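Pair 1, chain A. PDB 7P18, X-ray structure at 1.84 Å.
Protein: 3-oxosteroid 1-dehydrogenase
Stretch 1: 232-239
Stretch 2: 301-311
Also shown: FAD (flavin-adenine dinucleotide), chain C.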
# COMPACT_ATOMS: atom_id res chain seq x y z
N PRO A 232 -13.75 -18.84 -2.53
CA PRO A 232 -14.07 -17.61 -3.23
C PRO A 232 -15.56 -17.29 -3.27
O PRO A 232 -16.39 -18.16 -3.59
CB PRO A 232 -13.58 -17.85 -4.67
CG PRO A 232 -13.56 -19.36 -4.81
CD PRO A 232 -13.23 -19.88 -3.44
N PHE A 233 -15.89 -16.03 -2.97
CA PHE A 233 -17.17 -15.42 -3.37
C PHE A 233 -17.35 -15.56 -4.87
O PHE A 233 -16.39 -15.30 -5.64
CB PHE A 233 -17.19 -13.95 -2.93
CG PHE A 233 -18.29 -13.14 -3.56
CD1 PHE A 233 -18.11 -12.61 -4.82
CD2 PHE A 233 -19.46 -12.87 -2.86
CE1 PHE A 233 -19.10 -11.85 -5.40
CE2 PHE A 233 -20.44 -12.09 -3.45
CZ PHE A 233 -20.27 -11.60 -4.71
N GLU A 234 -18.58 -15.87 -5.28
CA GLU A 234 -19.01 -15.85 -6.70
C GLU A 234 -20.13 -14.86 -6.97
O GLU A 234 -20.12 -14.24 -8.03
CB GLU A 234 -19.64 -17.20 -7.07
CG GLU A 234 -18.67 -18.33 -7.16
CD GLU A 234 -19.22 -19.52 -7.93
OE1 GLU A 234 -20.46 -19.54 -8.33
OE2 GLU A 234 -18.40 -20.42 -8.15
N SER A 235 -21.13 -14.77 -6.10
CA SER A 235 -22.31 -13.93 -6.41
C SER A 235 -23.07 -13.55 -5.13
O SER A 235 -22.87 -14.13 -4.09
CB SER A 235 -23.20 -14.61 -7.43
OG SER A 235 -23.71 -15.80 -6.87
N LEU A 236 -23.92 -12.55 -5.25
CA LEU A 236 -24.78 -12.07 -4.15
C LEU A 236 -26.13 -12.79 -4.23
O LEU A 236 -26.61 -13.06 -5.35
CB LEU A 236 -24.96 -10.56 -4.35
CG LEU A 236 -23.70 -9.70 -4.10
CD1 LEU A 236 -23.88 -8.28 -4.64
CD2 LEU A 236 -23.38 -9.68 -2.64
N ILE A 237 -26.72 -13.09 -3.08
CA ILE A 237 -28.15 -13.53 -2.97
C ILE A 237 -28.98 -12.28 -2.63
O ILE A 237 -28.62 -11.56 -1.71
CB ILE A 237 -28.28 -14.67 -1.94
CG1 ILE A 237 -27.37 -15.84 -2.35
CG2 ILE A 237 -29.74 -15.08 -1.77
CD1 ILE A 237 -27.20 -16.91 -1.29
N THR A 238 -30.04 -12.01 -3.38
CA THR A 238 -30.96 -10.88 -3.10
C THR A 238 -32.43 -11.34 -2.96
O THR A 238 -32.75 -12.43 -3.41
CB THR A 238 -30.86 -9.81 -4.18
OG1 THR A 238 -31.34 -10.39 -5.39
CG2 THR A 238 -29.45 -9.29 -4.37
N GLU A 239 -33.24 -10.50 -2.33
CA GLU A 239 -34.72 -10.61 -2.22
C GLU A 239 -35.32 -9.23 -2.53
O GLU A 239 -34.60 -8.23 -2.33
CB GLU A 239 -35.14 -11.02 -0.82
CG GLU A 239 -34.66 -12.40 -0.43
CD GLU A 239 -35.07 -12.81 0.99
OE1 GLU A 239 -35.63 -11.95 1.72
OE2 GLU A 239 -34.83 -13.98 1.36
N GLY A 301 -11.56 -8.20 -9.08
CA GLY A 301 -12.79 -7.40 -9.27
C GLY A 301 -14.06 -8.27 -9.17
O GLY A 301 -15.11 -7.83 -9.66
N ASP A 302 -13.97 -9.42 -8.51
CA ASP A 302 -15.07 -10.43 -8.47
C ASP A 302 -16.32 -9.85 -7.77
O ASP A 302 -17.43 -10.11 -8.23
CB ASP A 302 -14.64 -11.69 -7.73
CG ASP A 302 -13.43 -12.42 -8.32
OD1 ASP A 302 -13.13 -12.21 -9.49
OD2 ASP A 302 -12.82 -13.20 -7.58
N THR A 303 -16.17 -9.10 -6.70
CA THR A 303 -17.32 -8.53 -5.94
C THR A 303 -17.78 -7.25 -6.62
O THR A 303 -18.98 -6.91 -6.50
CB THR A 303 -17.00 -8.31 -4.46
OG1 THR A 303 -16.05 -7.24 -4.37
CG2 THR A 303 -16.48 -9.54 -3.79
N ILE A 304 -16.89 -6.53 -7.29
CA ILE A 304 -17.25 -5.28 -8.01
C ILE A 304 -18.24 -5.65 -9.12
O ILE A 304 -19.34 -5.02 -9.22
CB ILE A 304 -15.98 -4.55 -8.52
CG1 ILE A 304 -15.17 -3.99 -7.34
CG2 ILE A 304 -16.38 -3.45 -9.49
CD1 ILE A 304 -13.81 -3.43 -7.70
N ARG A 305 -17.91 -6.66 -9.91
CA ARG A 305 -18.79 -7.07 -11.05
C ARG A 305 -20.16 -7.51 -10.51
O ARG A 305 -21.19 -7.08 -11.04
CB ARG A 305 -18.08 -8.18 -11.85
CG ARG A 305 -16.93 -7.68 -12.71
CD ARG A 305 -16.37 -8.71 -13.71
NE ARG A 305 -16.31 -10.08 -13.16
CZ ARG A 305 -15.30 -10.58 -12.44
NH1 ARG A 305 -14.23 -9.86 -12.16
NH2 ARG A 305 -15.37 -11.82 -12.00
N ALA A 306 -20.16 -8.32 -9.46
CA ALA A 306 -21.39 -8.92 -8.88
C ALA A 306 -22.30 -7.84 -8.31
O ALA A 306 -23.54 -7.90 -8.51
CB ALA A 306 -20.99 -9.92 -7.84
N ALA A 307 -21.72 -6.83 -7.64
CA ALA A 307 -22.50 -5.71 -7.05
C ALA A 307 -23.04 -4.80 -8.15
O ALA A 307 -24.22 -4.36 -8.06
CB ALA A 307 -21.63 -4.96 -6.05
N MET A 308 -22.25 -4.49 -9.18
CA MET A 308 -22.68 -3.60 -10.27
C MET A 308 -23.82 -4.32 -11.03
O MET A 308 -24.75 -3.62 -11.44
CB MET A 308 -21.51 -3.24 -11.19
CG MET A 308 -20.50 -2.38 -10.45
SD MET A 308 -19.14 -1.83 -11.49
CE MET A 308 -19.93 -0.64 -12.57
N ASP A 309 -23.78 -5.64 -11.09
CA ASP A 309 -24.84 -6.47 -11.72
C ASP A 309 -26.18 -6.20 -11.02
O ASP A 309 -27.19 -6.26 -11.72
CB ASP A 309 -24.51 -7.96 -11.64
CG ASP A 309 -23.47 -8.46 -12.62
OD1 ASP A 309 -23.14 -7.71 -13.58
OD2 ASP A 309 -23.00 -9.62 -12.40
N ILE A 310 -26.21 -5.92 -9.70
CA ILE A 310 -27.49 -5.63 -8.98
C ILE A 310 -27.74 -4.12 -8.80
O ILE A 310 -28.63 -3.80 -8.01
CB ILE A 310 -27.58 -6.38 -7.64
CG1 ILE A 310 -26.57 -5.89 -6.61
CG2 ILE A 310 -27.48 -7.88 -7.85
CD1 ILE A 310 -26.86 -6.34 -5.19
N GLY A 311 -27.04 -3.24 -9.52
CA GLY A 311 -27.35 -1.79 -9.53
C GLY A 311 -26.41 -0.92 -8.69
O GLY A 311 -26.62 0.30 -8.66
PA FAD C . -6.39 -6.90 0.31
O1A FAD C . -5.51 -6.57 1.46
O2A FAD C . -5.62 -7.29 -0.93
O5B FAD C . -7.35 -8.07 0.77
C5B FAD C . -8.34 -8.58 -0.17
C4B FAD C . -8.49 -10.05 0.06
O4B FAD C . -9.70 -10.51 -0.61
C3B FAD C . -7.34 -10.93 -0.48
O3B FAD C . -6.87 -11.83 0.52
C2B FAD C . -7.97 -11.65 -1.68
O2B FAD C . -7.32 -12.87 -1.99
C1B FAD C . -9.44 -11.73 -1.25
N9A FAD C . -10.39 -11.92 -2.35
C8A FAD C . -10.32 -11.46 -3.63
N7A FAD C . -11.31 -11.91 -4.39
C5A FAD C . -12.09 -12.68 -3.53
C6A FAD C . -13.27 -13.42 -3.72
N6A FAD C . -13.89 -13.58 -4.89
N1A FAD C . -13.77 -14.07 -2.64
C2A FAD C . -13.13 -13.95 -1.47
N3A FAD C . -11.97 -13.35 -1.20
C4A FAD C . -11.51 -12.70 -2.28
N1 FAD C . -1.25 1.00 2.04
C2 FAD C . -1.25 1.70 3.20
O2 FAD C . -2.22 2.42 3.51
N3 FAD C . -0.24 1.62 4.07
C4 FAD C . 0.98 1.06 3.73
O4 FAD C . 1.82 0.93 4.61
C4X FAD C . 1.05 0.34 2.51
N5 FAD C . 2.19 -0.24 2.16
C5X FAD C . 2.19 -0.99 1.01
C6 FAD C . 3.37 -1.71 0.67
C7 FAD C . 3.39 -2.59 -0.40
C7M FAD C . 4.65 -3.37 -0.73
C8 FAD C . 2.21 -2.81 -1.13
C8M FAD C . 2.20 -3.79 -2.29
C9 FAD C . 1.08 -2.06 -0.85
C9A FAD C . 1.02 -1.18 0.24
N10 FAD C . -0.11 -0.42 0.56
C10 FAD C . -0.15 0.34 1.72
C1' FAD C . -1.37 -0.62 -0.17
C2' FAD C . -2.27 -1.62 0.60
O2' FAD C . -1.60 -2.84 0.88
C3' FAD C . -3.59 -1.92 -0.13
O3' FAD C . -4.13 -0.75 -0.74
C4' FAD C . -4.58 -2.57 0.81
O4' FAD C . -3.95 -3.70 1.39
C5' FAD C . -5.88 -2.98 0.15
O5' FAD C . -6.64 -3.66 1.16
P FAD C . -7.96 -4.46 0.76
O1P FAD C . -8.40 -5.02 2.05
O2P FAD C . -8.85 -3.69 -0.10
O3P FAD C . -7.38 -5.70 -0.13
O HOH W 1 -24.15 -10.89 -7.81

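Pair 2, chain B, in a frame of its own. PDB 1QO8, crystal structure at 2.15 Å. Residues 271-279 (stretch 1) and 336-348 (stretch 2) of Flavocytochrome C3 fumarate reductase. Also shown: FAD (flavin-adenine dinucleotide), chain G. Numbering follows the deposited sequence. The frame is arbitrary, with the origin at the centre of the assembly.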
# COMPACT_ATOMS: atom_id res chain seq x y z
N SER B 271 -5.64 3.75 27.32
CA SER B 271 -4.80 4.84 26.87
C SER B 271 -4.36 4.59 25.41
O SER B 271 -3.42 3.83 25.15
CB SER B 271 -3.52 4.82 27.76
OG SER B 271 -4.04 5.01 29.08
N ARG B 272 -5.09 5.20 24.50
CA ARG B 272 -4.80 5.11 23.09
C ARG B 272 -3.87 6.23 22.57
O ARG B 272 -4.17 7.46 22.65
CB ARG B 272 -6.12 5.16 22.30
CG ARG B 272 -5.83 5.02 20.80
CD ARG B 272 -7.21 4.95 20.14
NE ARG B 272 -7.03 4.41 18.81
CZ ARG B 272 -7.96 4.50 17.86
NH1 ARG B 272 -9.14 5.06 18.10
NH2 ARG B 272 -7.68 3.99 16.66
N VAL B 273 -2.77 5.74 22.01
CA VAL B 273 -1.83 6.66 21.38
C VAL B 273 -2.44 7.03 20.01
O VAL B 273 -2.91 6.12 19.31
CB VAL B 273 -0.44 6.05 21.19
CG1 VAL B 273 0.37 6.99 20.27
CG2 VAL B 273 0.28 5.84 22.52
N VAL B 274 -2.51 8.34 19.76
CA VAL B 274 -3.15 8.87 18.56
C VAL B 274 -2.29 9.68 17.62
O VAL B 274 -2.61 9.99 16.47
CB VAL B 274 -4.37 9.68 18.97
CG1 VAL B 274 -5.52 8.87 19.51
CG2 VAL B 274 -4.00 10.80 20.00
N LYS B 275 -1.06 10.06 18.01
CA LYS B 275 -0.16 10.79 17.17
C LYS B 275 1.27 10.68 17.65
O LYS B 275 1.46 10.58 18.86
CB LYS B 275 -0.59 12.30 17.23
CG LYS B 275 0.08 13.01 16.05
CD LYS B 275 -0.34 14.47 15.95
CE LYS B 275 -0.22 14.83 14.46
NZ LYS B 275 0.92 15.76 14.23
N LEU B 276 2.24 10.54 16.81
CA LEU B 276 3.64 10.62 17.24
C LEU B 276 4.04 12.11 17.05
O LEU B 276 3.68 12.72 16.02
CB LEU B 276 4.53 9.73 16.39
CG LEU B 276 4.19 8.22 16.35
CD1 LEU B 276 4.83 7.53 15.15
CD2 LEU B 276 4.61 7.51 17.63
N VAL B 277 4.78 12.64 17.99
CA VAL B 277 5.07 14.10 17.96
C VAL B 277 6.50 14.18 17.46
O VAL B 277 7.41 13.57 18.01
CB VAL B 277 4.99 14.74 19.35
CG1 VAL B 277 5.22 16.30 19.30
CG2 VAL B 277 3.64 14.40 19.96
N VAL B 278 6.69 14.89 16.35
CA VAL B 278 8.07 15.05 15.85
C VAL B 278 8.52 16.49 16.07
O VAL B 278 7.68 17.40 15.95
CB VAL B 278 8.03 14.67 14.36
CG1 VAL B 278 9.29 15.05 13.60
CG2 VAL B 278 7.76 13.15 14.25
N ASN B 279 9.78 16.75 16.41
CA ASN B 279 10.23 18.14 16.64
C ASN B 279 10.54 18.77 15.28
O ASN B 279 10.10 18.23 14.23
CB ASN B 279 11.43 18.18 17.57
CG ASN B 279 12.64 17.48 16.99
OD1 ASN B 279 12.70 17.08 15.85
ND2 ASN B 279 13.72 17.25 17.75
N ALA B 336 -6.84 -4.83 16.84
CA ALA B 336 -5.81 -4.90 15.80
C ALA B 336 -6.26 -4.02 14.63
O ALA B 336 -6.53 -4.51 13.53
CB ALA B 336 -5.50 -6.33 15.27
N THR B 337 -6.16 -2.69 14.85
CA THR B 337 -6.71 -1.72 13.96
C THR B 337 -5.67 -0.90 13.20
O THR B 337 -6.10 0.08 12.57
CB THR B 337 -7.83 -0.86 14.53
OG1 THR B 337 -7.32 -0.04 15.59
CG2 THR B 337 -9.02 -1.79 14.95
N GLY B 338 -4.42 -1.35 13.24
CA GLY B 338 -3.41 -0.78 12.32
C GLY B 338 -2.91 0.62 12.80
O GLY B 338 -2.23 1.29 12.01
N ASP B 339 -3.16 0.98 14.09
CA ASP B 339 -2.91 2.36 14.49
C ASP B 339 -1.44 2.69 14.29
O ASP B 339 -1.05 3.83 14.00
CB ASP B 339 -3.25 2.56 15.98
CG ASP B 339 -4.69 2.48 16.34
OD1 ASP B 339 -5.57 2.55 15.45
OD2 ASP B 339 -5.04 2.40 17.55
N GLY B 340 -0.60 1.76 14.69
CA GLY B 340 0.85 1.92 14.68
C GLY B 340 1.40 2.21 13.29
O GLY B 340 2.20 3.15 13.06
N VAL B 341 0.91 1.47 12.29
CA VAL B 341 1.10 1.77 10.90
C VAL B 341 0.52 3.12 10.48
O VAL B 341 1.22 3.78 9.69
CB VAL B 341 0.48 0.66 9.98
CG1 VAL B 341 0.21 1.15 8.57
CG2 VAL B 341 1.41 -0.59 9.95
N LEU B 342 -0.72 3.49 10.81
CA LEU B 342 -1.24 4.77 10.43
C LEU B 342 -0.43 5.94 11.00
O LEU B 342 -0.14 6.86 10.24
CB LEU B 342 -2.70 4.96 10.84
CG LEU B 342 -3.62 3.90 10.18
CD1 LEU B 342 -4.97 4.03 10.86
CD2 LEU B 342 -3.57 4.08 8.65
N MET B 343 -0.07 5.96 12.27
CA MET B 343 0.66 7.05 12.90
C MET B 343 2.08 7.15 12.31
O MET B 343 2.66 8.23 12.17
CB MET B 343 0.85 6.79 14.43
CG MET B 343 -0.44 7.13 15.13
SD MET B 343 -0.40 6.90 16.91
CE MET B 343 0.25 5.30 17.23
N ALA B 344 2.66 6.01 11.97
CA ALA B 344 3.99 5.94 11.39
C ALA B 344 4.00 6.52 9.98
O ALA B 344 4.83 7.39 9.61
CB ALA B 344 4.72 4.61 11.47
N LYS B 345 3.06 6.16 9.17
CA LYS B 345 2.88 6.59 7.81
C LYS B 345 2.71 8.13 7.73
O LYS B 345 3.35 8.80 6.96
CB LYS B 345 1.62 5.93 7.22
CG LYS B 345 1.66 6.05 5.68
CD LYS B 345 0.35 5.78 4.97
CE LYS B 345 -0.93 5.86 5.76
NZ LYS B 345 -2.19 5.45 5.03
N GLU B 346 1.88 8.67 8.58
CA GLU B 346 1.53 10.06 8.74
C GLU B 346 2.77 10.92 9.02
O GLU B 346 2.73 12.07 8.62
CB GLU B 346 0.51 10.15 9.86
CG GLU B 346 -0.17 11.46 10.13
CD GLU B 346 -0.85 11.64 11.46
OE1 GLU B 346 -1.28 10.68 12.16
OE2 GLU B 346 -0.93 12.86 11.85
N ILE B 347 3.84 10.49 9.68
CA ILE B 347 5.02 11.28 9.85
C ILE B 347 6.11 10.94 8.86
O ILE B 347 7.18 11.50 9.03
CB ILE B 347 5.57 11.25 11.30
CG1 ILE B 347 5.95 9.82 11.62
CG2 ILE B 347 4.50 11.79 12.24
CD1 ILE B 347 7.18 9.48 12.40
N GLY B 348 5.92 10.08 7.86
CA GLY B 348 6.91 9.81 6.84
C GLY B 348 7.68 8.52 6.97
O GLY B 348 8.75 8.39 6.30
PA FAD G . -0.57 -7.77 19.70
O1A FAD G . -0.42 -8.96 20.60
O2A FAD G . -1.70 -7.57 18.99
O5B FAD G . -0.74 -6.61 20.76
C5B FAD G . -0.74 -5.17 20.39
C4B FAD G . -1.18 -4.33 21.69
O4B FAD G . -1.14 -2.90 21.20
C3B FAD G . -2.70 -4.55 22.02
O3B FAD G . -3.05 -5.05 23.23
C2B FAD G . -3.43 -3.29 21.42
O2B FAD G . -4.62 -2.88 22.14
C1B FAD G . -2.39 -2.27 21.69
N9A FAD G . -2.50 -1.09 20.82
C8A FAD G . -2.86 -1.03 19.50
N7A FAD G . -2.97 0.19 19.07
C5A FAD G . -2.66 1.01 20.16
C6A FAD G . -2.69 2.45 20.36
N6A FAD G . -2.98 3.32 19.43
N1A FAD G . -2.29 2.85 21.60
C2A FAD G . -2.05 1.98 22.64
N3A FAD G . -2.03 0.63 22.54
C4A FAD G . -2.37 0.23 21.29
N1 FAD G . 1.54 -16.64 15.61
C2 FAD G . 2.44 -17.53 15.93
O2 FAD G . 3.60 -17.51 15.69
N3 FAD G . 2.13 -18.70 16.69
C4 FAD G . 0.79 -18.83 17.06
O4 FAD G . 0.44 -19.81 17.65
C4X FAD G . -0.21 -17.85 16.62
N5 FAD G . -1.50 -18.03 16.93
C5X FAD G . -2.43 -17.09 16.60
C6 FAD G . -3.76 -17.33 16.97
C7 FAD G . -4.72 -16.40 16.66
C7M FAD G . -6.16 -16.57 17.02
C8 FAD G . -4.31 -15.19 16.00
C8M FAD G . -5.34 -14.13 15.72
C9 FAD G . -3.00 -14.94 15.66
C9A FAD G . -2.03 -15.86 15.95
N10 FAD G . -0.66 -15.74 15.62
C10 FAD G . 0.24 -16.68 15.93
C1' FAD G . -0.10 -14.39 15.29
C2' FAD G . 0.63 -13.80 16.55
O2' FAD G . -0.29 -14.20 17.62
C3' FAD G . 0.45 -12.27 16.44
O3' FAD G . 1.04 -11.77 15.23
C4' FAD G . 1.46 -11.63 17.46
O4' FAD G . 0.93 -12.03 18.76
C5' FAD G . 1.27 -10.08 17.34
O5' FAD G . 1.96 -9.54 18.63
P FAD G . 2.16 -8.03 18.88
O1P FAD G . 2.90 -7.97 20.20
O2P FAD G . 2.74 -7.57 17.71
O3P FAD G . 0.81 -7.51 18.88
O HOH W 2 1.54 10.16 13.94

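In both pairs a strand packs against a helix that runs in nearly the same direction. The axes come within 7.8 Å in each, with angles of 26° in pair 1 and 30° in pair 2. Fourteen central residues superpose with an RMSD of 0.6 Å. Each helix follows an N-cap glycine with positive phi, Gly A301 or Gly B338. Gly A311 and Gly B348 also match, and the backbone angles at both call for glycine.

The FAD adenine is held alike. The backbone N of Phe A233 donates to FAD N1A at 2.9 Å, and FAD N6A donates to Phe A233 O at 3.1 Å. In pair 2, Val B273 N to FAD N1A is 3.0 Å and FAD N6A to Val B273 O is 2.8 Å. Asp A302 and Asp B339 match; the OD2 of each accepts from FAD N6A at 2.9 Å. Adenine thus bridges strand and helix start.

The middle of the contact is filled from opposite sides. In pair 1 the large residue is on the strand. The ring of Phe A233 meets small helix residues: its CZ lies 3.6 Å from Ala A306 CB, and Thr A303 CG2 sits over one face, 4.0 Å from the ring centroid. In pair 2 the large residue is on the helix. Met B343, the match of Ala A306, places SD 3.4 Å from CG1 of Val B273, the match of Phe A233. Gly B340 occupies the position of Thr A303 and has no side chain to add.

Further along, the packing is alike in the two pairs. Leu A236 and Leu B276 both point toward the helix. Leu A236 CD1 is 3.6 Å from Ile A310 CD1; Leu B276 CD1 is 4.1 Å from Ile B347 CD1. Thr A238 and Val B278 extend this contact to the same isoleucines. A water also links the layers in each pair. It accepts from Leu A236 N (3.1 Å) and donates to Ala A306 O (3.1 Å); its counterpart accepts from Leu B276 N (3.0 Å) and donates to Met B343 O (2.8 Å).

Charge distinguishes the pairs. No direct hydrogen bond joins the stretches of pair 1. In pair 2, Arg B272, at the position of Pro A232, forms a salt bridge with Asp B339, with NH2 to OD1 at 2.8 Å and NE to OD2 at 3.1 Å. Lys B275 NZ approaches Glu B346 OE2 to 4.2 Å, beyond a salt bridge. The buried area is 504 Å² in pair 2 and 342 Å² in pair 1.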